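Local coordinates for group 3 allergen SMIPP-S YvT004A06 (Sarcoptes scabiei type hominis, PDB 3H7T), which is an inactivated trypsin-family paralogue of the scabies mite that probably lacks the serine endopeptidase activity usual in its family, at residues T10-A15 against L139-F144; Y73-H78 against N84-I89; D162-D167 against S201-M206. All blocks are in the same frame, centred on the assembly; numbering follows the deposited sequence.

Contact 1. Residues T10-A15 against L139-F144; sequences TKEPWA and LMEANF
With CG wedged between its own backbone N and carbonyl carbon (chi1 65°) and the rest of the chain extended, Glu141 reaches across to Glu12, whose carboxylate is turned back by a bend at chi2 (92°). The two side chains cross at about a right angle with their carboxylate planes 63° apart, and Glu12 OE2 comes within 2.7 Å of Glu141 OE2. Such closeness of two acids would probably favour a proton on one of them, though Lys5 and Lys11 offset this at Glu141. The hydroxyl of Ser7 bonds both Glu12 OE1 and Glu141 OE2, while Lys5 forms a salt bridge with Glu141 OE1. Leu139 puts its CD2 methyl 3.5 Å from Glu12 OE1, an apolar neighbour to that oxygen. In the two-barrel chymotrypsin fold, residues 10-15 lead into the first strand of the N-terminal barrel, and residues 140-144 open a strand of the C-terminal sheet, so the acid pair spans the two halves. Lys11 stands at the outer edge: its NZ is 4.6 Å from Glu141 OE2, and a water takes a bond from Lys11 NZ at 2.7 Å and donates to Glu141 OE1 at 2.8 Å.

Contact 2. Residues Y73-H78 against N84-I89; sequences YIVRYH and NNYAVI. With ZN (zinc ion), chain E.
Tyr73 and Val88 face each other as an antiparallel hydrogen-bonded pair, Tyr73 N to Val88 O at 2.8 Å and Val88 N back to Tyr73 O. The edge of the Tyr73 ring, led by CD2, lies against Val88 O. On the other face of the sheet the Ile74 CD1 methyl sits 3.8 Å from Ala87 CB, a long side chain filling the room beside a short one. Farther on the two backbones separate, and a water lies between them, taking the N-H of Val75 and donating to Asn84 O and Tyr86 O. With chi1 at 66°, Tyr86 fits its hydroxyl end against the branch point of Val75, OH to CB 3.3 Å, and is linked through a second water to Val75 O. The Tyr77 ring lies flank to flank with Asn85, planes 31° apart, CE1 3.7 Å from Asn85 OD1. Asn84 nestles its CB against Val75 O; its ND2 gives a nearly straight bond (176°) to Arg76 O, 2.9 Å away, from above the carbonyl plane, while its OD1 bonds Tyr220 OH. Arg76 O also covers one face of the His78 imidazole, whose NE2 binds zinc at 2.2 Å. These strands belong to the N-terminal barrel of the chymotrypsin fold. By sequence Tyr86 falls at the position of the triad aspartate, but its ring turns away to Val75 and helix 221-228; Asn85 ND2 instead bonds OE1 of Gln41, which stands in the place of the histidine. An amide facing an amide offers neither carboxylate nor imidazole, consistent with an inactivated protease.

Contact 3. Residues D162-D167 against S201-M206; sequences DKYIYD and SYISSM. With ZN (zinc ion), chain C.
Apolar contact between Tyr164 and Ile203 makes up most of this small surface patch. The two side chains meet at a slant, and both ends of the isoleucine branch take part. Its CG2 methyl lies over one face of the phenol ring in a CH-pi contact, 3.9 Å from the Tyr164 centroid and displaced toward the rim, with CE2 the nearest ring atom at 3.6 Å. The CD1 methyl rests near the root of the ring, 3.8 Å from Tyr164 CB. Tyr164 points CG away from its carbonyl carbon (chi1 -61°), which lays the ring across the isoleucine, while CG of Lys163 covers the opposite face, sandwiching the ring between aliphatic groups. Polar contact is slight: Ser205 OG stands 3.8 Å from Tyr164 OH, beyond hydrogen-bonding distance. Backbone bonds shape each side separately, Met206 N to Ile203 O closing a type I turn and Ile165 N to Asp162 O bracing a short 3-10 segment. Metal binding lies at the far end: Asp167 OD1 holds zinc at 2.0 Å. By sequence, residues 201-203 match the Ser-Trp-Gly strip that aligns substrate backbone in active trypsin-like proteases; here it reads Ser-Tyr-Ile, and a branched side chain that packs on Tyr164 takes the place of the glycine. The patch lies in the C-terminal half of the fold, between the loop that follows helix 149-157 and the one joining strands 195-200 and 212-216. Ile165 and Ile203 both reach Val213 of the latter strand, Ile165 also packs on Cys152, and Met206 touches Tyr156 of the helix.

In the fold
From the N terminus, residues 10-15 of contact 1 come first, but their partner strand arrives only after 123 further residues, so this contact closes a loop that takes in the whole N-terminal barrel. Contact 2 is nested inside that loop, joining 73-78 to 84-89 across a five-residue gap. Contact 3 opens after contact 1 has closed, and spans 33 residues of the C-terminal half. Contact 1 lies on the opposite side of the chain's centre from the other two. Contacts 2 and 3, with centres about 15 Å apart, touch: Tyr166 OH accepts a probable hydrogen bond from Asn84 N, linking the two barrels.

Contact 1. Residues T10-A15 against L139-F144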
loop_
_atom_site.group_PDB
_atom_site.type_symbol
_atom_site.label_atom_id
_atom_site.label_comp_id
_atom_site.label_asym_id
_atom_site.label_seq_id
_atom_site.Cartn_x
_atom_site.Cartn_y
_atom_site.Cartn_z
ATOM N N THR A 10 5.732 15.087 -6.262
ATOM C CA THR A 10 6.496 15.901 -5.306
ATOM C C THR A 10 5.781 16.001 -3.954
ATOM O O THR A 10 6.420 16.232 -2.928
ATOM C CB THR A 10 6.892 17.314 -5.861
ATOM O OG1 THR A 10 5.728 18.120 -6.068
ATOM C CG2 THR A 10 7.668 17.194 -7.177
ATOM N N LYS A 11 4.465 15.782 -3.949
ATOM C CA LYS A 11 3.703 15.732 -2.693
ATOM C C LYS A 11 3.823 14.385 -1.987
ATOM O O LYS A 11 3.659 14.309 -0.776
ATOM C CB LYS A 11 2.227 16.080 -2.909
ATOM C CG LYS A 11 1.986 17.272 -3.833
ATOM C CD LYS A 11 2.170 18.608 -3.127
ATOM C CE LYS A 11 0.854 19.127 -2.567
ATOM N NZ LYS A 11 -0.212 19.209 -3.616
ATOM N N GLU A 12 4.084 13.319 -2.741
ATOM C CA GLU A 12 4.290 11.994 -2.151
ATOM C C GLU A 12 5.452 11.283 -2.829
ATOM O O GLU A 12 5.251 10.244 -3.458
ATOM C CB GLU A 12 3.020 11.128 -2.234
ATOM C CG GLU A 12 1.840 11.625 -1.428
ATOM C CD GLU A 12 0.907 12.524 -2.221
ATOM O OE1 GLU A 12 0.749 12.325 -3.452
ATOM O OE2 GLU A 12 0.304 13.421 -1.603
ATOM N N PRO A 13 6.681 11.838 -2.688
ATOM C CA PRO A 13 7.862 11.356 -3.420
ATOM C C PRO A 13 8.292 9.934 -3.062
ATOM O O PRO A 13 9.181 9.378 -3.721
ATOM C CB PRO A 13 8.948 12.372 -3.043
ATOM C CG PRO A 13 8.482 12.967 -1.747
ATOM C CD PRO A 13 6.999 13.021 -1.864
ATOM N N TRP A 14 7.656 9.358 -2.041
ATOM C CA TRP A 14 7.894 7.976 -1.625
ATOM C C TRP A 14 7.088 6.968 -2.437
ATOM O O TRP A 14 7.419 5.779 -2.457
ATOM C CB TRP A 14 7.578 7.803 -0.130
ATOM C CG TRP A 14 6.248 8.386 0.282
ATOM C CD1 TRP A 14 5.026 7.759 0.259
ATOM C CD2 TRP A 14 6.012 9.706 0.784
ATOM N NE1 TRP A 14 4.053 8.613 0.710
ATOM C CE2 TRP A 14 4.628 9.816 1.037
ATOM C CE3 TRP A 14 6.839 10.812 1.043
ATOM C CZ2 TRP A 14 4.044 10.991 1.541
ATOM C CZ3 TRP A 14 6.260 11.976 1.542
ATOM C CH2 TRP A 14 4.868 12.052 1.784
ATOM N N ALA A 15 6.033 7.446 -3.098
ATOM C CA ALA A 15 5.119 6.580 -3.838
ATOM C C ALA A 15 5.740 6.038 -5.118
ATOM O O ALA A 15 6.384 6.772 -5.875
ATOM C CB ALA A 15 3.812 7.310 -4.142
ATOM N N LEU A 139 -1.578 10.338 -10.475
ATOM C CA LEU A 139 -1.493 10.061 -9.042
ATOM C C LEU A 139 -2.579 10.853 -8.304
ATOM O O LEU A 139 -2.741 12.060 -8.528
ATOM C CB LEU A 139 -0.093 10.405 -8.503
ATOM C CG LEU A 139 0.126 10.242 -6.990
ATOM C CD1 LEU A 139 0.159 8.763 -6.627
ATOM C CD2 LEU A 139 1.414 10.939 -6.545
ATOM N N MET A 140 -3.351 10.152 -7.473
ATOM C CA MET A 140 -4.405 10.768 -6.665
ATOM C C MET A 140 -4.014 10.705 -5.194
ATOM O O MET A 140 -3.248 9.825 -4.797
ATOM C CB MET A 140 -5.733 10.043 -6.853
ATOM C CG MET A 140 -6.188 9.892 -8.328
ATOM S SD MET A 140 -6.538 11.477 -9.114
ATOM C CE MET A 140 -8.156 11.849 -8.450
ATOM N N GLU A 141 -4.567 11.610 -4.388
ATOM C CA GLU A 141 -4.338 11.578 -2.943
ATOM C C GLU A 141 -5.636 11.802 -2.180
ATOM O O GLU A 141 -6.557 12.439 -2.686
ATOM C CB GLU A 141 -3.306 12.641 -2.523
ATOM C CG GLU A 141 -3.797 14.073 -2.750
ATOM C CD GLU A 141 -2.910 15.137 -2.130
ATOM O OE1 GLU A 141 -3.461 16.051 -1.491
ATOM O OE2 GLU A 141 -1.673 15.070 -2.275
ATOM N N ALA A 142 -5.702 11.279 -0.961
ATOM C CA ALA A 142 -6.776 11.617 -0.035
ATOM C C ALA A 142 -6.337 11.428 1.409
ATOM O O ALA A 142 -5.449 10.617 1.711
ATOM C CB ALA A 142 -8.032 10.797 -0.322
ATOM N N ASN A 143 -6.968 12.187 2.297
ATOM C CA ASN A 143 -6.887 11.908 3.714
ATOM C C ASN A 143 -8.019 10.971 4.117
ATOM O O ASN A 143 -9.201 11.283 3.931
ATOM C CB ASN A 143 -6.871 13.204 4.535
ATOM C CG ASN A 143 -5.453 13.766 4.707
ATOM O OD1 ASN A 143 -4.868 14.291 3.766
ATOM N ND2 ASN A 143 -4.890 13.615 5.904
ATOM N N PHE A 144 -7.637 9.801 4.624
ATOM C CA PHE A 144 -8.575 8.802 5.123
ATOM C C PHE A 144 -8.659 8.939 6.637
ATOM O O PHE A 144 -7.625 8.840 7.330
ATOM C CB PHE A 144 -8.057 7.390 4.819
ATOM C CG PHE A 144 -8.260 6.925 3.394
ATOM C CD1 PHE A 144 -9.019 5.784 3.138
ATOM C CD2 PHE A 144 -7.647 7.580 2.321
ATOM C CE1 PHE A 144 -9.204 5.314 1.836
ATOM C CE2 PHE A 144 -7.811 7.120 1.007
ATOM C CZ PHE A 144 -8.602 5.984 0.757
HETATM O O HOH W 1 -2.125 18.534 -1.777
#

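Contact 2. Residues Y73-H78 against N84-I89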
loop_
_atom_site.group_PDB
_atom_site.type_symbol
_atom_site.label_atom_id
_atom_site.label_comp_id
_atom_site.label_asym_id
_atom_site.label_seq_id
_atom_site.Cartn_x
_atom_site.Cartn_y
_atom_site.Cartn_z
ATOM N N TYR A 73 10.227 -10.619 -1.039
ATOM C CA TYR A 73 10.135 -11.162 0.317
ATOM C C TYR A 73 8.699 -11.138 0.792
ATOM O O TYR A 73 8.088 -10.071 0.883
ATOM C CB TYR A 73 11.028 -10.374 1.276
ATOM C CG TYR A 73 12.469 -10.355 0.848
ATOM C CD1 TYR A 73 13.380 -11.283 1.358
ATOM C CD2 TYR A 73 12.926 -9.421 -0.084
ATOM C CE1 TYR A 73 14.711 -11.273 0.956
ATOM C CE2 TYR A 73 14.252 -9.404 -0.488
ATOM C CZ TYR A 73 15.138 -10.332 0.036
ATOM O OH TYR A 73 16.452 -10.318 -0.369
ATOM N N ILE A 74 8.168 -12.329 1.063
ATOM C CA ILE A 74 6.830 -12.515 1.613
ATOM C C ILE A 74 6.985 -13.210 2.969
ATOM O O ILE A 74 7.729 -14.188 3.085
ATOM C CB ILE A 74 5.960 -13.414 0.697
ATOM C CG1 ILE A 74 6.040 -12.973 -0.777
ATOM C CG2 ILE A 74 4.523 -13.502 1.218
ATOM C CD1 ILE A 74 4.876 -12.119 -1.282
ATOM N N VAL A 75 6.295 -12.707 3.990
ATOM C CA VAL A 75 6.361 -13.309 5.332
ATOM C C VAL A 75 4.994 -13.815 5.800
ATOM O O VAL A 75 4.256 -13.108 6.494
ATOM C CB VAL A 75 6.984 -12.343 6.382
ATOM C CG1 VAL A 75 7.264 -13.078 7.707
ATOM C CG2 VAL A 75 8.260 -11.709 5.846
ATOM N N ARG A 76 4.671 -15.044 5.399
ATOM C CA ARG A 76 3.457 -15.760 5.827
ATOM C C ARG A 76 2.133 -15.115 5.382
ATOM O O ARG A 76 1.149 -15.102 6.130
ATOM C CB ARG A 76 3.475 -16.029 7.346
ATOM C CG ARG A 76 4.742 -16.759 7.846
ATOM C CD ARG A 76 4.925 -18.109 7.136
ATOM N NE ARG A 76 3.772 -18.985 7.341
ATOM C CZ ARG A 76 3.482 -20.043 6.588
ATOM N NH1 ARG A 76 2.405 -20.774 6.857
ATOM N NH2 ARG A 76 4.262 -20.374 5.564
ATOM N N TYR A 77 2.096 -14.598 4.155
ATOM C CA TYR A 77 0.836 -14.092 3.612
ATOM C C TYR A 77 -0.212 -15.202 3.593
ATOM O O TYR A 77 0.058 -16.298 3.105
ATOM C CB TYR A 77 1.022 -13.531 2.201
ATOM C CG TYR A 77 -0.265 -13.066 1.551
ATOM C CD1 TYR A 77 -1.137 -12.195 2.214
ATOM C CD2 TYR A 77 -0.592 -13.465 0.254
ATOM C CE1 TYR A 77 -2.313 -11.756 1.606
ATOM C CE2 TYR A 77 -1.769 -13.030 -0.363
ATOM C CZ TYR A 77 -2.616 -12.182 0.318
ATOM O OH TYR A 77 -3.767 -11.760 -0.279
ATOM N N HIS A 78 -1.388 -14.920 4.151
ATOM C CA HIS A 78 -2.497 -15.867 4.117
ATOM C C HIS A 78 -3.627 -15.307 3.257
ATOM O O HIS A 78 -4.409 -14.481 3.730
ATOM C CB HIS A 78 -2.992 -16.191 5.534
ATOM C CG HIS A 78 -1.963 -16.867 6.386
ATOM N ND1 HIS A 78 -1.248 -17.963 5.954
ATOM C CD2 HIS A 78 -1.530 -16.604 7.639
ATOM C CE1 HIS A 78 -0.413 -18.343 6.904
ATOM N NE2 HIS A 78 -0.564 -17.535 7.936
ATOM N N ASN A 84 -1.227 -10.617 7.144
ATOM C CA ASN A 84 0.179 -10.340 6.832
ATOM C C ASN A 84 0.349 -9.950 5.365
ATOM O O ASN A 84 1.283 -10.386 4.695
ATOM C CB ASN A 84 1.056 -11.552 7.167
ATOM C CG ASN A 84 0.681 -12.203 8.491
ATOM O OD1 ASN A 84 0.471 -11.523 9.499
ATOM N ND2 ASN A 84 0.574 -13.527 8.485
ATOM N N ASN A 85 -0.568 -9.109 4.887
ATOM C CA ASN A 85 -0.629 -8.723 3.482
ATOM C C ASN A 85 0.386 -7.620 3.147
ATOM O O ASN A 85 0.020 -6.476 2.867
ATOM C CB ASN A 85 -2.070 -8.309 3.148
ATOM C CG ASN A 85 -2.279 -7.965 1.682
ATOM O OD1 ASN A 85 -1.439 -8.243 0.825
ATOM N ND2 ASN A 85 -3.418 -7.346 1.394
ATOM N N TYR A 86 1.668 -7.975 3.195
ATOM C CA TYR A 86 2.731 -7.083 2.735
ATOM C C TYR A 86 3.826 -7.864 2.017
ATOM O O TYR A 86 4.019 -9.065 2.257
ATOM C CB TYR A 86 3.311 -6.266 3.894
ATOM C CG TYR A 86 4.040 -7.110 4.927
ATOM C CD1 TYR A 86 5.430 -7.175 4.942
ATOM C CD2 TYR A 86 3.336 -7.841 5.882
ATOM C CE1 TYR A 86 6.106 -7.951 5.884
ATOM C CE2 TYR A 86 3.999 -8.625 6.823
ATOM C CZ TYR A 86 5.385 -8.669 6.820
ATOM O OH TYR A 86 6.052 -9.436 7.746
ATOM N N ALA A 87 4.520 -7.188 1.106
ATOM C CA ALA A 87 5.707 -7.769 0.486
ATOM C C ALA A 87 6.791 -6.728 0.342
ATOM O O ALA A 87 6.510 -5.545 0.148
ATOM C CB ALA A 87 5.379 -8.383 -0.859
ATOM N N VAL A 88 8.037 -7.171 0.449
ATOM C CA VAL A 88 9.154 -6.276 0.234
ATOM C C VAL A 88 9.873 -6.685 -1.034
ATOM O O VAL A 88 10.198 -7.859 -1.239
ATOM C CB VAL A 88 10.110 -6.214 1.442
ATOM C CG1 VAL A 88 11.313 -5.340 1.122
ATOM C CG2 VAL A 88 9.370 -5.682 2.666
ATOM N N ILE A 89 10.090 -5.700 -1.891
ATOM C CA ILE A 89 10.736 -5.917 -3.167
ATOM C C ILE A 89 12.121 -5.297 -3.117
ATOM O O ILE A 89 12.276 -4.129 -2.753
ATOM C CB ILE A 89 9.907 -5.306 -4.331
ATOM C CG1 ILE A 89 8.505 -5.933 -4.378
ATOM C CG2 ILE A 89 10.630 -5.504 -5.664
ATOM C CD1 ILE A 89 7.491 -5.175 -5.263
HETATM ZN ZN ZN E . -0.199 -17.579 10.088
HETATM O O HOH W 2 4.489 -11.410 8.585
HETATM O O HOH W 3 4.004 -11.135 4.010
HETATM O O HOH W 4 -1.908 -16.920 11.084
#

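Contact 3. Residues D162-D167 against S201-M206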
loop_
_atom_site.group_PDB
_atom_site.type_symbol
_atom_site.label_atom_id
_atom_site.label_comp_id
_atom_site.label_asym_id
_atom_site.label_seq_id
_atom_site.Cartn_x
_atom_site.Cartn_y
_atom_site.Cartn_z
ATOM N N ASP A 162 -15.701 -10.195 8.996
ATOM C CA ASP A 162 -14.867 -9.807 10.135
ATOM C C ASP A 162 -13.496 -10.492 10.170
ATOM O O ASP A 162 -12.604 -10.030 10.870
ATOM C CB ASP A 162 -15.624 -10.014 11.456
ATOM C CG ASP A 162 -16.244 -11.396 11.570
ATOM O OD1 ASP A 162 -15.872 -12.109 12.518
ATOM O OD2 ASP A 162 -17.103 -11.768 10.724
ATOM N N LYS A 163 -13.329 -11.562 9.395
ATOM C CA LYS A 163 -12.048 -12.282 9.285
ATOM C C LYS A 163 -10.903 -11.427 8.717
ATOM O O LYS A 163 -9.728 -11.724 8.955
ATOM C CB LYS A 163 -12.210 -13.544 8.422
ATOM C CG LYS A 163 -12.355 -13.242 6.914
ATOM C CD LYS A 163 -12.172 -14.466 6.039
ATOM C CE LYS A 163 -13.497 -15.116 5.708
ATOM N NZ LYS A 163 -13.303 -16.202 4.711
ATOM N N TYR A 164 -11.244 -10.390 7.951
ATOM C CA TYR A 164 -10.239 -9.492 7.369
ATOM C C TYR A 164 -9.693 -8.466 8.357
ATOM O O TYR A 164 -8.659 -7.842 8.087
ATOM C CB TYR A 164 -10.795 -8.765 6.134
ATOM C CG TYR A 164 -11.218 -9.695 5.012
ATOM C CD1 TYR A 164 -10.321 -10.617 4.468
ATOM C CD2 TYR A 164 -12.511 -9.653 4.502
ATOM C CE1 TYR A 164 -10.706 -11.475 3.439
ATOM C CE2 TYR A 164 -12.909 -10.505 3.467
ATOM C CZ TYR A 164 -12.001 -11.414 2.947
ATOM O OH TYR A 164 -12.383 -12.260 1.931
ATOM N N ILE A 165 -10.376 -8.293 9.490
ATOM C CA ILE A 165 -10.002 -7.271 10.482
ATOM C C ILE A 165 -9.330 -7.915 11.699
ATOM O O ILE A 165 -9.934 -8.727 12.415
ATOM C CB ILE A 165 -11.230 -6.415 10.932
ATOM C CG1 ILE A 165 -12.122 -6.019 9.724
ATOM C CG2 ILE A 165 -10.791 -5.203 11.774
ATOM C CD1 ILE A 165 -11.458 -5.081 8.718
ATOM N N TYR A 166 -8.081 -7.534 11.934
ATOM C CA TYR A 166 -7.283 -8.117 13.023
ATOM C C TYR A 166 -6.242 -7.069 13.446
ATOM O O TYR A 166 -6.187 -5.993 12.853
ATOM C CB TYR A 166 -6.667 -9.455 12.566
ATOM C CG TYR A 166 -5.568 -9.323 11.541
ATOM C CD1 TYR A 166 -4.243 -9.572 11.892
ATOM C CD2 TYR A 166 -5.841 -8.932 10.226
ATOM C CE1 TYR A 166 -3.228 -9.441 10.969
ATOM C CE2 TYR A 166 -4.827 -8.804 9.293
ATOM C CZ TYR A 166 -3.522 -9.052 9.674
ATOM O OH TYR A 166 -2.494 -8.912 8.775
ATOM N N ASP A 167 -5.423 -7.353 14.455
ATOM C CA ASP A 167 -4.514 -6.328 14.993
ATOM C C ASP A 167 -3.469 -5.832 13.992
ATOM O O ASP A 167 -2.920 -4.734 14.150
ATOM C CB ASP A 167 -3.814 -6.805 16.272
ATOM C CG ASP A 167 -4.779 -7.082 17.415
ATOM O OD1 ASP A 167 -5.877 -6.475 17.484
ATOM O OD2 ASP A 167 -4.421 -7.912 18.273
ATOM N N SER A 201 -4.628 -2.428 1.530
ATOM C CA SER A 201 -5.145 -3.678 1.019
ATOM C C SER A 201 -6.308 -3.378 0.100
ATOM O O SER A 201 -6.966 -2.334 0.218
ATOM C CB SER A 201 -5.693 -4.548 2.148
ATOM O OG SER A 201 -4.662 -5.331 2.704
ATOM N N TYR A 202 -6.583 -4.323 -0.784
ATOM C CA TYR A 202 -7.801 -4.284 -1.582
ATOM C C TYR A 202 -8.540 -5.606 -1.457
ATOM O O TYR A 202 -8.026 -6.642 -1.843
ATOM C CB TYR A 202 -7.484 -3.985 -3.047
ATOM C CG TYR A 202 -8.718 -3.925 -3.904
ATOM C CD1 TYR A 202 -9.522 -2.781 -3.923
ATOM C CD2 TYR A 202 -9.097 -5.016 -4.685
ATOM C CE1 TYR A 202 -10.683 -2.730 -4.704
ATOM C CE2 TYR A 202 -10.241 -4.970 -5.480
ATOM C CZ TYR A 202 -11.024 -3.831 -5.484
ATOM O OH TYR A 202 -12.152 -3.799 -6.270
ATOM N N ILE A 203 -9.741 -5.569 -0.902
ATOM C CA ILE A 203 -10.527 -6.786 -0.728
ATOM C C ILE A 203 -11.591 -6.842 -1.823
ATOM O O ILE A 203 -12.618 -6.165 -1.751
ATOM C CB ILE A 203 -11.160 -6.871 0.679
ATOM C CG1 ILE A 203 -10.094 -6.624 1.762
ATOM C CG2 ILE A 203 -11.849 -8.223 0.875
ATOM C CD1 ILE A 203 -10.651 -6.442 3.186
ATOM N N SER A 204 -11.335 -7.654 -2.842
ATOM C CA SER A 204 -12.188 -7.681 -4.030
ATOM C C SER A 204 -13.662 -7.972 -3.709
ATOM O O SER A 204 -14.544 -7.481 -4.397
ATOM C CB SER A 204 -11.635 -8.659 -5.071
ATOM O OG SER A 204 -11.510 -9.961 -4.535
ATOM N N SER A 205 -13.929 -8.731 -2.647
ATOM C CA SER A 205 -15.315 -9.064 -2.302
ATOM C C SER A 205 -16.082 -7.936 -1.603
ATOM O O SER A 205 -17.303 -8.003 -1.483
ATOM C CB SER A 205 -15.404 -10.371 -1.502
ATOM O OG SER A 205 -14.869 -10.235 -0.194
ATOM N N MET A 206 -15.378 -6.896 -1.162
ATOM C CA MET A 206 -16.007 -5.835 -0.388
ATOM C C MET A 206 -16.653 -4.751 -1.255
ATOM O O MET A 206 -16.018 -4.219 -2.169
ATOM C CB MET A 206 -15.020 -5.221 0.609
ATOM C CG MET A 206 -14.622 -6.155 1.765
ATOM S SD MET A 206 -15.981 -6.752 2.800
ATOM C CE MET A 206 -16.609 -5.198 3.430
HETATM ZN ZN ZN C . -7.304 -7.486 18.407
#